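Local coordinates for protein extracellular ligand-binding receptor (Desulfohalobium retbaense DSM 5692, PDB 5ERE) that probably senses small molecules outside the cell, joining a leucine-binding-protein-like domain that holds 2-oxo-4-methylpentanoic acid to a tandem PAS sensor that holds cytosine, at residues Q199-Q213 and A222-Y234. Numbering follows the deposited sequence.
Sequences QAGIKAQLVGTRPIQ and AFTNGLVYTYPSY. With COI (2-oxo-4-methylpentanoic acid), chain B.
Gln213 OE1 is gripped by two groups. Tyr229 OH donates to it at 2.7 Å, in the carbonyl plane and on a lone pair. Lys311 NZ, on strand 304-314, is also hydrogen-bonded to this oxygen. The extended Gln213 chain, with CG anti to the backbone N (chi1 -172°), carries the amide out between two tyrosines. Its plane stands 85° to the Tyr229 ring, with OE1 at the ring's edge. It lies 25° from the Tyr231 ring, with OE1 over that ring's centre. Pro232 CD lies against the opposite face, toward the rim. Ile212 CG2 makes a CH-pi contact 4.0 Å from the centroid of the Tyr229 ring. A leucine in place of Tyr229 would probably leave Gln213 OE1 with Lys311 but no hydroxyl donor, and would take away the ring face under Ile212 CG2.

Strands 205-208 and 228-232 run parallel, as neighbours in the mixed sheet of a periplasmic-binding-protein lobe. Gly208 N donates a hydrogen bond to Val228 O at 2.9 Å. Leu206 O accepts from Val228 N and from Gln205 NE2, which reach it from opposite faces of its plane. The same NE2 also donates to Gly226 O at 2.8 Å. Leu206 CB packs on Leu227 CD1 at 3.6 Å.

Just beyond the first strand, Arg210 carries its guanidinium into the ligand pocket. NH1 donates to the keto oxygen O3 of 2-oxo-4-methylpentanoic acid at 3.0 Å. NH2 donates to carboxylate O2 at 2.8 Å and probably helps balance its charge.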
# COMPACT_ATOMS: atom_id res chain seq x y z
N GLN A 199 -16.38 26.64 9.44
CA GLN A 199 -17.23 27.81 9.68
C GLN A 199 -18.64 27.57 9.13
O GLN A 199 -19.60 28.21 9.54
CB GLN A 199 -16.61 29.07 9.05
CG GLN A 199 -15.49 29.70 9.92
CD GLN A 199 -14.79 30.87 9.24
OE1 GLN A 199 -14.98 31.12 8.05
NE2 GLN A 199 -13.97 31.59 10.01
N ALA A 200 -18.74 26.63 8.20
CA ALA A 200 -20.02 26.23 7.63
C ALA A 200 -20.70 25.12 8.45
O ALA A 200 -21.76 24.61 8.05
CB ALA A 200 -19.83 25.79 6.18
N GLY A 201 -20.10 24.76 9.59
CA GLY A 201 -20.69 23.80 10.51
C GLY A 201 -20.28 22.35 10.28
O GLY A 201 -20.68 21.47 11.04
N ILE A 202 -19.49 22.08 9.25
CA ILE A 202 -19.00 20.72 8.98
C ILE A 202 -17.95 20.30 10.01
O ILE A 202 -16.92 20.95 10.17
CB ILE A 202 -18.41 20.60 7.57
CG1 ILE A 202 -19.50 20.84 6.53
CG2 ILE A 202 -17.77 19.23 7.38
CD1 ILE A 202 -18.97 21.29 5.18
N LYS A 203 -18.23 19.20 10.68
CA LYS A 203 -17.43 18.73 11.79
C LYS A 203 -16.66 17.45 11.42
O LYS A 203 -15.90 16.92 12.24
CB LYS A 203 -18.34 18.46 13.01
N ALA A 204 -16.86 16.98 10.19
CA ALA A 204 -16.26 15.74 9.68
C ALA A 204 -14.72 15.66 9.84
O ALA A 204 -14.03 16.68 9.86
CB ALA A 204 -16.65 15.56 8.20
N GLN A 205 -14.20 14.45 9.98
CA GLN A 205 -12.74 14.23 9.96
C GLN A 205 -12.20 14.64 8.60
O GLN A 205 -12.69 14.16 7.58
CB GLN A 205 -12.40 12.75 10.24
CG GLN A 205 -10.94 12.38 9.96
CD GLN A 205 -9.98 12.90 11.02
OE1 GLN A 205 -10.21 12.71 12.22
NE2 GLN A 205 -8.91 13.57 10.59
N LEU A 206 -11.22 15.54 8.59
CA LEU A 206 -10.56 15.94 7.35
C LEU A 206 -9.47 14.92 6.98
O LEU A 206 -8.76 14.42 7.85
CB LEU A 206 -9.96 17.33 7.49
CG LEU A 206 -10.97 18.43 7.85
CD1 LEU A 206 -10.25 19.75 7.86
CD2 LEU A 206 -12.15 18.44 6.88
N VAL A 207 -9.35 14.64 5.68
CA VAL A 207 -8.45 13.62 5.16
C VAL A 207 -7.85 14.16 3.86
O VAL A 207 -8.55 14.74 3.05
CB VAL A 207 -9.17 12.29 4.88
CG1 VAL A 207 -8.21 11.23 4.34
CG2 VAL A 207 -9.90 11.79 6.14
N GLY A 208 -6.54 13.97 3.67
CA GLY A 208 -5.91 14.46 2.46
C GLY A 208 -4.86 13.50 1.97
O GLY A 208 -4.74 12.39 2.49
N THR A 209 -4.11 13.94 0.96
CA THR A 209 -3.15 13.10 0.24
C THR A 209 -1.82 13.87 0.12
O THR A 209 -1.68 14.99 0.65
CB THR A 209 -3.69 12.69 -1.16
OG1 THR A 209 -3.82 13.83 -2.01
CG2 THR A 209 -5.07 11.98 -1.04
N ARG A 210 -0.87 13.30 -0.61
CA ARG A 210 0.53 13.78 -0.63
C ARG A 210 0.72 15.30 -0.75
O ARG A 210 1.44 15.89 0.03
CB ARG A 210 1.28 13.04 -1.78
CG ARG A 210 2.64 13.64 -2.17
CD ARG A 210 3.17 12.93 -3.49
NE ARG A 210 2.08 12.87 -4.46
CZ ARG A 210 1.77 13.82 -5.33
NH1 ARG A 210 2.49 14.91 -5.42
NH2 ARG A 210 0.70 13.67 -6.11
N PRO A 211 0.06 15.96 -1.71
CA PRO A 211 0.19 17.41 -1.94
C PRO A 211 -0.19 18.32 -0.77
O PRO A 211 0.19 19.49 -0.76
CB PRO A 211 -0.78 17.66 -3.10
CG PRO A 211 -0.87 16.35 -3.77
CD PRO A 211 -0.89 15.38 -2.67
N ILE A 212 -0.94 17.80 0.20
CA ILE A 212 -1.53 18.67 1.23
C ILE A 212 -0.51 19.12 2.30
O ILE A 212 -0.78 20.05 3.07
CB ILE A 212 -2.74 17.96 1.88
CG1 ILE A 212 -3.75 18.97 2.46
CG2 ILE A 212 -2.30 17.01 2.95
CD1 ILE A 212 -5.10 18.34 2.76
N GLN A 213 0.67 18.53 2.33
CA GLN A 213 1.64 18.87 3.39
C GLN A 213 2.40 20.15 3.04
O GLN A 213 3.56 20.11 2.65
CB GLN A 213 2.65 17.74 3.66
CG GLN A 213 3.53 18.03 4.89
CD GLN A 213 4.54 16.95 5.20
OE1 GLN A 213 4.19 15.89 5.72
NE2 GLN A 213 5.81 17.19 4.87
N ALA A 222 -5.68 25.88 13.51
CA ALA A 222 -6.91 26.19 14.20
C ALA A 222 -8.05 25.43 13.54
O ALA A 222 -9.00 25.00 14.21
CB ALA A 222 -7.18 27.71 14.19
N PHE A 223 -7.94 25.23 12.23
CA PHE A 223 -8.98 24.53 11.48
C PHE A 223 -8.55 23.14 10.98
O PHE A 223 -9.40 22.25 10.83
CB PHE A 223 -9.42 25.39 10.29
CG PHE A 223 -9.88 26.77 10.68
CD1 PHE A 223 -11.16 26.98 11.16
CD2 PHE A 223 -9.02 27.85 10.58
CE1 PHE A 223 -11.59 28.26 11.53
CE2 PHE A 223 -9.43 29.13 10.95
CZ PHE A 223 -10.72 29.33 11.42
N THR A 224 -7.25 22.95 10.74
CA THR A 224 -6.76 21.74 10.10
C THR A 224 -6.23 20.71 11.10
O THR A 224 -5.89 19.60 10.71
CB THR A 224 -5.62 22.06 9.09
OG1 THR A 224 -4.56 22.74 9.76
CG2 THR A 224 -6.07 22.93 7.95
N ASN A 225 -6.16 21.06 12.38
CA ASN A 225 -5.61 20.16 13.40
C ASN A 225 -6.36 18.82 13.43
O ASN A 225 -7.58 18.80 13.48
CB ASN A 225 -5.64 20.84 14.77
CG ASN A 225 -5.10 19.97 15.89
OD1 ASN A 225 -3.89 19.82 16.05
ND2 ASN A 225 -5.99 19.45 16.72
N GLY A 226 -5.61 17.72 13.36
CA GLY A 226 -6.17 16.37 13.38
C GLY A 226 -6.35 15.74 12.00
O GLY A 226 -6.63 14.55 11.89
N LEU A 227 -6.22 16.55 10.96
CA LEU A 227 -6.35 16.09 9.58
C LEU A 227 -5.36 14.96 9.30
O LEU A 227 -4.19 15.09 9.61
CB LEU A 227 -6.09 17.26 8.63
CG LEU A 227 -6.31 16.97 7.14
CD1 LEU A 227 -6.63 18.27 6.46
CD2 LEU A 227 -5.11 16.32 6.46
N VAL A 228 -5.83 13.85 8.73
CA VAL A 228 -4.98 12.68 8.47
C VAL A 228 -4.71 12.62 6.97
O VAL A 228 -5.60 12.85 6.19
CB VAL A 228 -5.65 11.38 8.97
CG1 VAL A 228 -4.82 10.13 8.61
CG2 VAL A 228 -5.86 11.44 10.49
N TYR A 229 -3.48 12.33 6.56
CA TYR A 229 -3.22 12.20 5.12
C TYR A 229 -2.13 11.18 4.80
O TYR A 229 -1.31 10.84 5.66
CB TYR A 229 -2.85 13.56 4.52
CG TYR A 229 -1.63 14.16 5.14
CD1 TYR A 229 -1.70 14.77 6.38
CD2 TYR A 229 -0.36 14.09 4.51
CE1 TYR A 229 -0.59 15.31 6.98
CE2 TYR A 229 0.74 14.63 5.09
CZ TYR A 229 0.63 15.24 6.34
OH TYR A 229 1.74 15.78 6.94
N THR A 230 -2.15 10.67 3.57
CA THR A 230 -1.10 9.79 3.11
C THR A 230 0.06 10.61 2.57
O THR A 230 -0.14 11.68 2.00
CB THR A 230 -1.59 8.82 2.06
OG1 THR A 230 -2.44 9.48 1.13
CG2 THR A 230 -2.34 7.70 2.71
N TYR A 231 1.28 10.11 2.78
CA TYR A 231 2.47 10.87 2.45
C TYR A 231 3.71 9.93 2.29
O TYR A 231 3.83 8.95 3.03
CB TYR A 231 2.73 11.91 3.53
CG TYR A 231 3.68 12.97 3.10
CD1 TYR A 231 3.26 14.01 2.29
CD2 TYR A 231 5.01 12.94 3.51
CE1 TYR A 231 4.13 14.97 1.87
CE2 TYR A 231 5.90 13.91 3.11
CZ TYR A 231 5.46 14.91 2.29
OH TYR A 231 6.35 15.86 1.90
N PRO A 232 4.60 10.23 1.34
CA PRO A 232 5.87 9.45 1.25
C PRO A 232 6.65 9.41 2.54
O PRO A 232 6.74 10.41 3.23
CB PRO A 232 6.67 10.20 0.19
CG PRO A 232 5.65 10.95 -0.61
CD PRO A 232 4.55 11.31 0.35
N SER A 233 7.22 8.26 2.88
CA SER A 233 7.81 8.12 4.22
C SER A 233 9.29 8.49 4.36
O SER A 233 9.92 8.02 5.30
CB SER A 233 7.64 6.69 4.72
OG SER A 233 8.56 5.85 4.09
N TYR A 234 9.85 9.33 3.50
CA TYR A 234 11.29 9.65 3.60
C TYR A 234 11.57 10.35 4.93
O TYR A 234 10.73 11.12 5.40
CB TYR A 234 11.74 10.52 2.43
CG TYR A 234 11.04 11.85 2.33
CD1 TYR A 234 11.39 12.92 3.16
CD2 TYR A 234 10.02 12.06 1.41
CE1 TYR A 234 10.72 14.14 3.08
CE2 TYR A 234 9.37 13.27 1.32
CZ TYR A 234 9.70 14.30 2.15
OH TYR A 234 9.01 15.50 2.04
C1 COI B . -0.10 15.91 -9.01
O1 COI B . -0.64 16.18 -10.12
O2 COI B . 0.09 14.74 -8.62
C2 COI B . 0.37 17.05 -8.17
O3 COI B . 0.86 16.84 -7.08
C3 COI B . 0.22 18.42 -8.79
C4 COI B . 0.55 19.47 -7.78
C5 COI B . 0.98 20.71 -8.55
C6 COI B . -0.72 19.67 -6.98
O HOH W 1 5.13 18.93 0.80